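PDB 3HV9: protein FimX from Pseudomonas aeruginosa PAO1, which belongs to the EAL-domain family of bacterial proteins, represented here by its EAL domain, an alpha/beta barrel-like fold. Local coordinates for residues A11-D16 against N56-E61; N28-L33 against V50-L55; W83-S88 against P120-A125. One frame throughout, in Å; residues are numbered along the deposited sequence.

Contact 1. Residues A11-D16 against N56-E61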
loop_
_atom_site.group_PDB
_atom_site.type_symbol
_atom_site.label_atom_id
_atom_site.label_comp_id
_atom_site.label_asym_id
_atom_site.label_seq_id
_atom_site.Cartn_x
_atom_site.Cartn_y
_atom_site.Cartn_z
ATOM N N ALA A 11 -15.401 6.755 26.307
ATOM C CA ALA A 11 -15.413 7.725 25.214
ATOM C C ALA A 11 -15.506 7.028 23.859
ATOM O O ALA A 11 -16.298 7.425 23.003
ATOM C CB ALA A 11 -14.176 8.617 25.267
ATOM N N ALA A 12 -14.695 5.989 23.676
ATOM C CA ALA A 12 -14.725 5.181 22.452
ATOM C C ALA A 12 -16.109 4.587 22.207
ATOM O O ALA A 12 -16.607 4.567 21.072
ATOM C CB ALA A 12 -13.666 4.059 22.513
ATOM N N GLN A 13 -16.731 4.087 23.268
ATOM C CA GLN A 13 -18.086 3.545 23.165
ATOM C C GLN A 13 -19.053 4.636 22.679
ATOM O O GLN A 13 -20.044 4.351 22.016
ATOM C CB GLN A 13 -18.527 2.978 24.523
ATOM C CG GLN A 13 -19.877 2.272 24.521
ATOM C CD GLN A 13 -19.786 0.808 24.122
ATOM O OE1 GLN A 13 -18.742 0.166 24.276
ATOM N NE2 GLN A 13 -20.891 0.269 23.609
ATOM N N ARG A 14 -18.732 5.889 22.992
ATOM C CA ARG A 14 -19.550 7.041 22.608
ATOM C C ARG A 14 -19.334 7.481 21.163
ATOM O O ARG A 14 -19.984 8.414 20.707
ATOM C CB ARG A 14 -19.191 8.241 23.488
ATOM C CG ARG A 14 -20.085 8.500 24.681
ATOM C CD ARG A 14 -19.628 9.784 25.405
ATOM N NE ARG A 14 -18.859 9.503 26.619
ATOM C CZ ARG A 14 -17.652 9.997 26.881
ATOM N NH1 ARG A 14 -17.050 10.806 26.011
ATOM N NH2 ARG A 14 -17.047 9.682 28.015
ATOM N N GLY A 15 -18.382 6.877 20.460
ATOM C CA GLY A 15 -18.126 7.288 19.088
ATOM C C GLY A 15 -17.101 8.407 18.924
ATOM O O GLY A 15 -16.924 8.964 17.837
ATOM N N ASP A 16 -16.414 8.742 20.003
ATOM C CA ASP A 16 -15.284 9.659 19.915
ATOM C C ASP A 16 -14.153 8.931 19.174
ATOM O O ASP A 16 -13.474 8.065 19.740
ATOM C CB ASP A 16 -14.857 10.032 21.326
ATOM C CG ASP A 16 -13.652 10.932 21.354
ATOM O OD1 ASP A 16 -13.463 11.582 22.394
ATOM O OD2 ASP A 16 -12.894 10.989 20.363
ATOM N N ASN A 56 -15.038 -0.082 15.765
ATOM C CA ASN A 56 -15.395 0.519 17.040
ATOM C C ASN A 56 -15.707 -0.563 18.056
ATOM O O ASN A 56 -15.761 -1.739 17.704
ATOM C CB ASN A 56 -16.556 1.494 16.902
ATOM C CG ASN A 56 -17.867 0.805 16.593
ATOM O OD1 ASN A 56 -18.025 -0.399 16.802
ATOM N ND2 ASN A 56 -18.826 1.580 16.108
ATOM N N PRO A 57 -15.872 -0.176 19.327
ATOM C CA PRO A 57 -16.051 -1.203 20.355
ATOM C C PRO A 57 -17.231 -2.125 20.068
ATOM O O PRO A 57 -17.185 -3.297 20.421
ATOM C CB PRO A 57 -16.277 -0.382 21.617
ATOM C CG PRO A 57 -15.426 0.853 21.388
ATOM C CD PRO A 57 -15.585 1.148 19.912
ATOM N N GLN A 58 -18.271 -1.627 19.419
ATOM C CA GLN A 58 -19.400 -2.501 19.142
ATOM C C GLN A 58 -19.229 -3.287 17.842
ATOM O O GLN A 58 -20.191 -3.803 17.293
ATOM C CB GLN A 58 -20.750 -1.767 19.204
ATOM C CG GLN A 58 -20.770 -0.367 18.656
ATOM C CD GLN A 58 -20.342 0.664 19.680
ATOM O OE1 GLN A 58 -21.062 0.956 20.636
ATOM N NE2 GLN A 58 -19.169 1.235 19.470
ATOM N N GLY A 59 -17.997 -3.375 17.355
ATOM C CA GLY A 59 -17.697 -4.273 16.258
ATOM C C GLY A 59 -18.040 -3.751 14.878
ATOM O O GLY A 59 -17.847 -4.441 13.874
ATOM N N GLN A 60 -18.548 -2.530 14.803
ATOM C CA GLN A 60 -18.837 -1.974 13.492
ATOM C C GLN A 60 -17.649 -1.158 12.965
ATOM O O GLN A 60 -16.867 -0.583 13.724
ATOM C CB GLN A 60 -20.185 -1.218 13.466
ATOM C CG GLN A 60 -20.158 0.252 13.887
ATOM C CD GLN A 60 -21.547 0.794 14.282
ATOM O OE1 GLN A 60 -22.232 1.457 13.486
ATOM N NE2 GLN A 60 -21.962 0.506 15.515
ATOM N N GLU A 61 -17.493 -1.173 11.652
ATOM C CA GLU A 61 -16.400 -0.495 11.006
ATOM C C GLU A 61 -16.657 0.998 10.969
ATOM O O GLU A 61 -17.762 1.433 10.619
ATOM C CB GLU A 61 -16.238 -1.022 9.580
ATOM C CG GLU A 61 -15.298 -0.190 8.747
ATOM C CD GLU A 61 -15.100 -0.756 7.368
ATOM O OE1 GLU A 61 -15.448 -1.951 7.180
ATOM O OE2 GLU A 61 -14.589 -0.002 6.494
#

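Contact 2. Residues N28-L33 against V50-L55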
loop_
_atom_site.group_PDB
_atom_site.type_symbol
_atom_site.label_atom_id
_atom_site.label_comp_id
_atom_site.label_asym_id
_atom_site.label_seq_id
_atom_site.Cartn_x
_atom_site.Cartn_y
_atom_site.Cartn_z
ATOM N N ASN A 28 -5.224 -3.839 19.621
ATOM C CA ASN A 28 -5.420 -4.466 18.305
ATOM C C ASN A 28 -6.858 -4.392 17.791
ATOM O O ASN A 28 -7.386 -5.372 17.269
ATOM C CB ASN A 28 -4.978 -5.936 18.313
ATOM C CG ASN A 28 -3.467 -6.093 18.411
ATOM O OD1 ASN A 28 -2.701 -5.271 17.897
ATOM N ND2 ASN A 28 -3.034 -7.157 19.072
ATOM N N SER A 29 -7.492 -3.240 17.936
ATOM C CA SER A 29 -8.844 -3.079 17.423
ATOM C C SER A 29 -8.826 -2.590 15.983
ATOM O O SER A 29 -9.869 -2.231 15.416
ATOM C CB SER A 29 -9.663 -2.134 18.312
ATOM O OG SER A 29 -9.735 -2.649 19.634
ATOM N N PHE A 30 -7.640 -2.557 15.391
ATOM C CA PHE A 30 -7.561 -2.406 13.949
ATOM C C PHE A 30 -7.732 -3.778 13.326
ATOM O O PHE A 30 -7.659 -4.805 13.997
ATOM C CB PHE A 30 -6.231 -1.808 13.498
ATOM C CG PHE A 30 -6.072 -0.369 13.844
ATOM C CD1 PHE A 30 -6.681 0.607 13.081
ATOM C CD2 PHE A 30 -5.308 0.014 14.930
ATOM C CE1 PHE A 30 -6.549 1.939 13.409
ATOM C CE2 PHE A 30 -5.170 1.347 15.261
ATOM C CZ PHE A 30 -5.789 2.312 14.505
ATOM N N ARG A 31 -7.969 -3.772 12.028
ATOM C CA ARG A 31 -8.131 -4.992 11.257
ATOM C C ARG A 31 -7.401 -4.796 9.936
ATOM O O ARG A 31 -7.619 -3.797 9.242
ATOM C CB ARG A 31 -9.613 -5.253 10.980
ATOM C CG ARG A 31 -9.909 -6.640 10.434
ATOM C CD ARG A 31 -10.469 -7.565 11.519
ATOM N NE ARG A 31 -9.802 -7.399 12.807
ATOM C CZ ARG A 31 -10.317 -7.806 13.962
ATOM N NH1 ARG A 31 -9.656 -7.611 15.098
ATOM N NH2 ARG A 31 -11.504 -8.401 13.979
ATOM N N LEU A 32 -6.547 -5.743 9.590
ATOM C CA LEU A 32 -5.813 -5.671 8.353
ATOM C C LEU A 32 -6.584 -6.454 7.315
ATOM O O LEU A 32 -7.109 -7.523 7.607
ATOM C CB LEU A 32 -4.431 -6.279 8.552
ATOM C CG LEU A 32 -3.215 -5.360 8.579
ATOM C CD1 LEU A 32 -3.568 -3.908 8.863
ATOM C CD2 LEU A 32 -2.225 -5.897 9.568
ATOM N N LEU A 33 -6.657 -5.924 6.101
ATOM C CA LEU A 33 -7.217 -6.685 4.997
ATOM C C LEU A 33 -6.142 -6.786 3.943
ATOM O O LEU A 33 -5.198 -5.987 3.948
ATOM C CB LEU A 33 -8.463 -5.986 4.426
ATOM C CG LEU A 33 -9.652 -5.701 5.348
ATOM C CD1 LEU A 33 -10.676 -4.853 4.619
ATOM C CD2 LEU A 33 -10.294 -6.980 5.810
ATOM N N VAL A 50 -1.749 -4.371 1.593
ATOM C CA VAL A 50 -2.464 -4.331 2.864
ATOM C C VAL A 50 -3.307 -3.070 3.039
ATOM O O VAL A 50 -2.942 -1.973 2.616
ATOM C CB VAL A 50 -1.597 -4.745 4.102
ATOM C CG1 VAL A 50 -0.156 -4.916 3.726
ATOM C CG2 VAL A 50 -1.809 -3.819 5.300
ATOM N N LEU A 51 -4.489 -3.277 3.599
ATOM C CA LEU A 51 -5.493 -2.229 3.721
ATOM C C LEU A 51 -5.934 -2.178 5.178
ATOM O O LEU A 51 -6.013 -3.200 5.857
ATOM C CB LEU A 51 -6.681 -2.530 2.804
ATOM C CG LEU A 51 -6.394 -2.572 1.291
ATOM C CD1 LEU A 51 -7.646 -2.930 0.516
ATOM C CD2 LEU A 51 -5.847 -1.243 0.767
ATOM N N LEU A 52 -6.172 -0.985 5.679
ATOM C CA LEU A 52 -6.432 -0.851 7.090
ATOM C C LEU A 52 -7.912 -0.571 7.320
ATOM O O LEU A 52 -8.513 0.242 6.618
ATOM C CB LEU A 52 -5.578 0.284 7.667
ATOM C CG LEU A 52 -5.769 0.529 9.164
ATOM C CD1 LEU A 52 -5.210 -0.612 9.979
ATOM C CD2 LEU A 52 -5.148 1.831 9.568
ATOM N N ARG A 53 -8.488 -1.263 8.293
ATOM C CA ARG A 53 -9.823 -0.940 8.787
ATOM C C ARG A 53 -9.798 -0.775 10.303
ATOM O O ARG A 53 -8.971 -1.375 10.997
ATOM C CB ARG A 53 -10.818 -2.036 8.407
ATOM C CG ARG A 53 -10.924 -2.282 6.877
ATOM C CD ARG A 53 -11.559 -1.100 6.107
ATOM N NE ARG A 53 -11.769 -1.411 4.686
ATOM C CZ ARG A 53 -10.954 -1.019 3.709
ATOM N NH1 ARG A 53 -9.880 -0.287 3.992
ATOM N NH2 ARG A 53 -11.210 -1.357 2.449
ATOM N N LEU A 54 -10.706 0.045 10.807
ATOM C CA LEU A 54 -10.870 0.255 12.233
ATOM C C LEU A 54 -12.261 -0.177 12.642
ATOM O O LEU A 54 -13.262 0.198 12.003
ATOM C CB LEU A 54 -10.691 1.736 12.550
ATOM C CG LEU A 54 -11.022 2.252 13.953
ATOM C CD1 LEU A 54 -10.084 1.651 14.971
ATOM C CD2 LEU A 54 -10.901 3.774 13.970
ATOM N N LEU A 55 -12.322 -0.965 13.708
ATOM C CA LEU A 55 -13.583 -1.361 14.307
ATOM C C LEU A 55 -13.804 -0.539 15.559
ATOM O O LEU A 55 -12.858 -0.287 16.305
ATOM C CB LEU A 55 -13.584 -2.845 14.665
ATOM C CG LEU A 55 -13.662 -3.857 13.513
ATOM C CD1 LEU A 55 -14.704 -3.454 12.514
ATOM C CD2 LEU A 55 -12.327 -3.953 12.840
#

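Contact 3. Residues W83-S88 against P120-A125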
loop_
_atom_site.group_PDB
_atom_site.type_symbol
_atom_site.label_atom_id
_atom_site.label_comp_id
_atom_site.label_asym_id
_atom_site.label_seq_id
_atom_site.Cartn_x
_atom_site.Cartn_y
_atom_site.Cartn_z
ATOM N N TRP A 83 1.907 0.624 13.514
ATOM C CA TRP A 83 1.084 -0.525 13.879
ATOM C C TRP A 83 0.967 -1.451 12.660
ATOM O O TRP A 83 1.187 -2.660 12.745
ATOM C CB TRP A 83 -0.312 -0.069 14.363
ATOM C CG TRP A 83 -1.122 -1.195 14.935
ATOM C CD1 TRP A 83 -1.169 -1.592 16.245
ATOM C CD2 TRP A 83 -1.958 -2.106 14.208
ATOM N NE1 TRP A 83 -1.991 -2.686 16.377
ATOM C CE2 TRP A 83 -2.486 -3.023 15.141
ATOM C CE3 TRP A 83 -2.295 -2.249 12.854
ATOM C CZ2 TRP A 83 -3.349 -4.064 14.766
ATOM C CZ3 TRP A 83 -3.154 -3.285 12.481
ATOM C CH2 TRP A 83 -3.674 -4.173 13.436
ATOM N N VAL A 84 0.644 -0.865 11.516
ATOM C CA VAL A 84 0.452 -1.647 10.305
ATOM C C VAL A 84 1.758 -2.294 9.902
ATOM O O VAL A 84 1.815 -3.495 9.630
ATOM C CB VAL A 84 -0.084 -0.768 9.143
ATOM C CG1 VAL A 84 -0.238 -1.594 7.867
ATOM C CG2 VAL A 84 -1.398 -0.161 9.544
ATOM N N ILE A 85 2.821 -1.501 9.871
ATOM C CA ILE A 85 4.119 -2.047 9.514
ATOM C C ILE A 85 4.514 -3.200 10.432
ATOM O O ILE A 85 4.897 -4.276 9.961
ATOM C CB ILE A 85 5.206 -0.978 9.499
ATOM C CG1 ILE A 85 4.883 0.042 8.410
ATOM C CG2 ILE A 85 6.551 -1.627 9.218
ATOM C CD1 ILE A 85 5.696 1.317 8.468
ATOM N N LEU A 86 4.404 -2.987 11.737
ATOM C CA LEU A 86 4.766 -4.032 12.687
ATOM C C LEU A 86 3.980 -5.307 12.429
ATOM O O LEU A 86 4.537 -6.405 12.424
ATOM C CB LEU A 86 4.474 -3.578 14.115
ATOM C CG LEU A 86 5.593 -3.245 15.080
ATOM C CD1 LEU A 86 5.003 -3.370 16.478
ATOM C CD2 LEU A 86 6.788 -4.186 14.892
ATOM N N ASN A 87 2.668 -5.181 12.252
ATOM C CA ASN A 87 1.862 -6.386 12.074
ATOM C C ASN A 87 2.113 -7.025 10.716
ATOM O O ASN A 87 2.121 -8.251 10.582
ATOM C CB ASN A 87 0.374 -6.109 12.340
ATOM C CG ASN A 87 0.071 -6.002 13.831
ATOM O OD1 ASN A 87 0.126 -4.911 14.417
ATOM N ND2 ASN A 87 -0.193 -7.143 14.465
ATOM N N SER A 88 2.382 -6.191 9.717
ATOM C CA SER A 88 2.719 -6.698 8.392
ATOM C C SER A 88 3.992 -7.511 8.448
ATOM O O SER A 88 4.076 -8.602 7.870
ATOM C CB SER A 88 2.852 -5.548 7.388
ATOM O OG SER A 88 1.592 -4.907 7.225
ATOM N N PRO A 120 15.153 4.407 11.275
ATOM C CA PRO A 120 15.865 3.751 12.376
ATOM C C PRO A 120 14.975 2.684 12.988
ATOM O O PRO A 120 15.399 1.548 13.190
ATOM C CB PRO A 120 16.078 4.888 13.388
ATOM C CG PRO A 120 15.999 6.150 12.581
ATOM C CD PRO A 120 15.026 5.865 11.473
ATOM N N TRP A 121 13.740 3.057 13.292
ATOM C CA TRP A 121 12.819 2.130 13.931
ATOM C C TRP A 121 12.582 0.926 13.022
ATOM O O TRP A 121 12.522 -0.219 13.476
ATOM C CB TRP A 121 11.511 2.847 14.282
ATOM C CG TRP A 121 10.398 1.948 14.710
ATOM C CD1 TRP A 121 10.099 1.552 15.988
ATOM C CD2 TRP A 121 9.412 1.345 13.858
ATOM N NE1 TRP A 121 8.994 0.719 15.980
ATOM C CE2 TRP A 121 8.557 0.575 14.686
ATOM C CE3 TRP A 121 9.180 1.364 12.475
ATOM C CZ2 TRP A 121 7.476 -0.168 14.173
ATOM C CZ3 TRP A 121 8.102 0.628 11.963
ATOM C CH2 TRP A 121 7.263 -0.126 12.818
ATOM N N LEU A 122 12.479 1.187 11.726
ATOM C CA LEU A 122 12.169 0.140 10.759
ATOM C C LEU A 122 13.309 -0.876 10.738
ATOM O O LEU A 122 13.082 -2.094 10.722
ATOM C CB LEU A 122 12.004 0.761 9.369
ATOM C CG LEU A 122 11.055 0.134 8.351
ATOM C CD1 LEU A 122 11.619 0.349 6.948
ATOM C CD2 LEU A 122 10.774 -1.342 8.628
ATOM N N GLY A 123 14.537 -0.359 10.729
ATOM C CA GLY A 123 15.728 -1.189 10.723
ATOM C C GLY A 123 15.684 -2.235 11.822
ATOM O O GLY A 123 15.999 -3.409 11.604
ATOM N N VAL A 124 15.269 -1.828 13.012
ATOM C CA VAL A 124 15.232 -2.798 14.103
ATOM C C VAL A 124 13.985 -3.684 14.091
ATOM O O VAL A 124 14.041 -4.831 14.534
ATOM C CB VAL A 124 15.551 -2.155 15.498
ATOM C CG1 VAL A 124 15.570 -0.650 15.414
ATOM C CG2 VAL A 124 14.585 -2.619 16.564
ATOM N N ALA A 125 12.870 -3.183 13.562
ATOM C CA ALA A 125 11.683 -4.027 13.477
ATOM C C ALA A 125 11.961 -5.185 12.531
ATOM O O ALA A 125 11.538 -6.314 12.783
ATOM C CB ALA A 125 10.460 -3.236 13.010
#

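Contact 1. Residues A11-D16 against N56-E61
The amides of Q13 and Q58 meet at an angle, their planes 56° apart. Q13 NE2 is 3.1 Å from Q58 OE1, but the angle is too poor for a hydrogen bond. The other arm of the Q13 amide, OE1, lies 3.7 Å from P57 CB at the rim of the proline ring. Further round that ring, P57 CG touches A12 CB at 3.8 Å. P57 CD faces the backbone, 3.8 Å from A12 O. The proline thus rests against the last turn of helix 4-13, with A12 against its CG and CD and Q13 running past it. Q13 starts with CG anti to its backbone N (chi1 -175°) and bends at chi2, which carries the amide to P57 and Q58. The Q58 chain also bends at chi2, and its amide turns back toward the helix end.

No hydrogen bond joins the two segments. Each is held in shape by its own bonds. In 56-61, G59 N bonds N56 O at 2.8 Å and closes a type I beta turn. N56 OD1 takes Q60 N at 3.0 Å, with the donor well above the carbonyl plane. This turn presents P57 and Q58 to the helix.

In 11-16, G15, with positive phi, is the first residue to leave the helical path. D16 N reaches back to A11 O at 3.3 Å, and G15 N to A12 O at 3.0 Å. D16 then N-caps helix 17-24, its OD2 bonded to A19 N. The contact therefore sets a beta turn that follows strand 46-54 against a helix C-terminus closed by a Schellman motif.

Contact 2. Residues N28-L33 against V50-L55
F30 packs against L52 and L54 of the partner strand. Its CB lies 3.7 Å from R53 O, which sits near the ring plane at the edge. With CG beside the backbone N (chi1 -71°), the ring is brought to L52, and F30 CG is 4.0 Å from L52 CD1. Further out, F30 CD1 meets L52 CD1 at 3.6 Å. At CE1 the neighbour becomes L54 CD1, which lies over one ring face in a CH-pi contact, 4.3 Å from the centroid.

R31 with R53 and L33 with L51 are antiparallel hydrogen-bonded pairs: R31 N to R53 O, R53 N to R31 O, L33 N to L51 O and L51 N to L33 O, all 2.8 Å. F30 with L54 and L32 with L52 are non-hydrogen-bonded. A fifth bond joins L55 N to S29 O at 3.2 Å.

On the face carrying R31 and R53, L33 CD1 is 3.4 Å from R53 CG and lies over one face of the R53 guanidinium. R53 NH1 bonds L52 O at 3.0 Å.

In this hairpin of strands 30-39 and 46-54, helix 17-24 covers F30, helix 77-97 covers L32, V50 and L52, and strand 102-107 continues the sheet beyond V50.

Contact 3. Residues W83-S88 against P120-A125
W121 pushes the rim of its six-membered ring against I85 and L86, where two helices of the EAL alpha/beta barrel run side by side. Segments 83-88 and 120-125 point nearly the same way, their axes 20° apart. At closest approach the axes are 11.1 Å from each other. That spacing is wide, and the tryptophan spans much of it.

The ring is the main bump. Its edge enters the hollow between I85 and L86. W121 CZ3 lies 3.9 Å from I85 CG2. On the next side, W121 CZ2 meets L86 CG at 3.7 Å. The L86 side chain stands at about a right angle to that of W121. The ring points across because W121 CG is anti to the backbone N (chi1 169°).

The fit also works in reverse, but more loosely. L86 CD2 lies by W121 and A125, 4.2 Å from A125 CB. I85 CG2 lies by W121 and L122, and is 4.3 Å from L122 CD2. Both the bumps and the hollows are apolar, and no hydrogen bond crosses.

I85 is buried and also rests on V106 and L108. L122 is buried too, and it reaches L162. On the sheet side of helix 77-97, V84 packs against strands 46-54 and 102-107. On the side toward helix 118-128, the far corner of the tryptophan meets the isoleucine: I85 CB sits at the edge of the W121 ring, in its plane, 4.0 Å from W121 CH2.

From the N terminus, helix 4-13 comes first. Contact 1 joins its end to the loop after strand 46-54 and closes the longest loop of the three. Contact 2 is nested inside that loop: it pairs the strands of the hairpin that lies between. The two touch where E61 OE2 packs on R53 CD and makes a long, weak ion pair with R53 NE. Contact 3 opens only later in the chain, in series with both, and joins helix 77-97 to helix 118-128. It touches contact 2 through W83, which meets F30 and L32, and V84, which packs on V50, with a probable hydrogen bond from W83 NE1 to N28 OD1. Contacts 1 and 3 stay apart, nearest atoms about 12 Å.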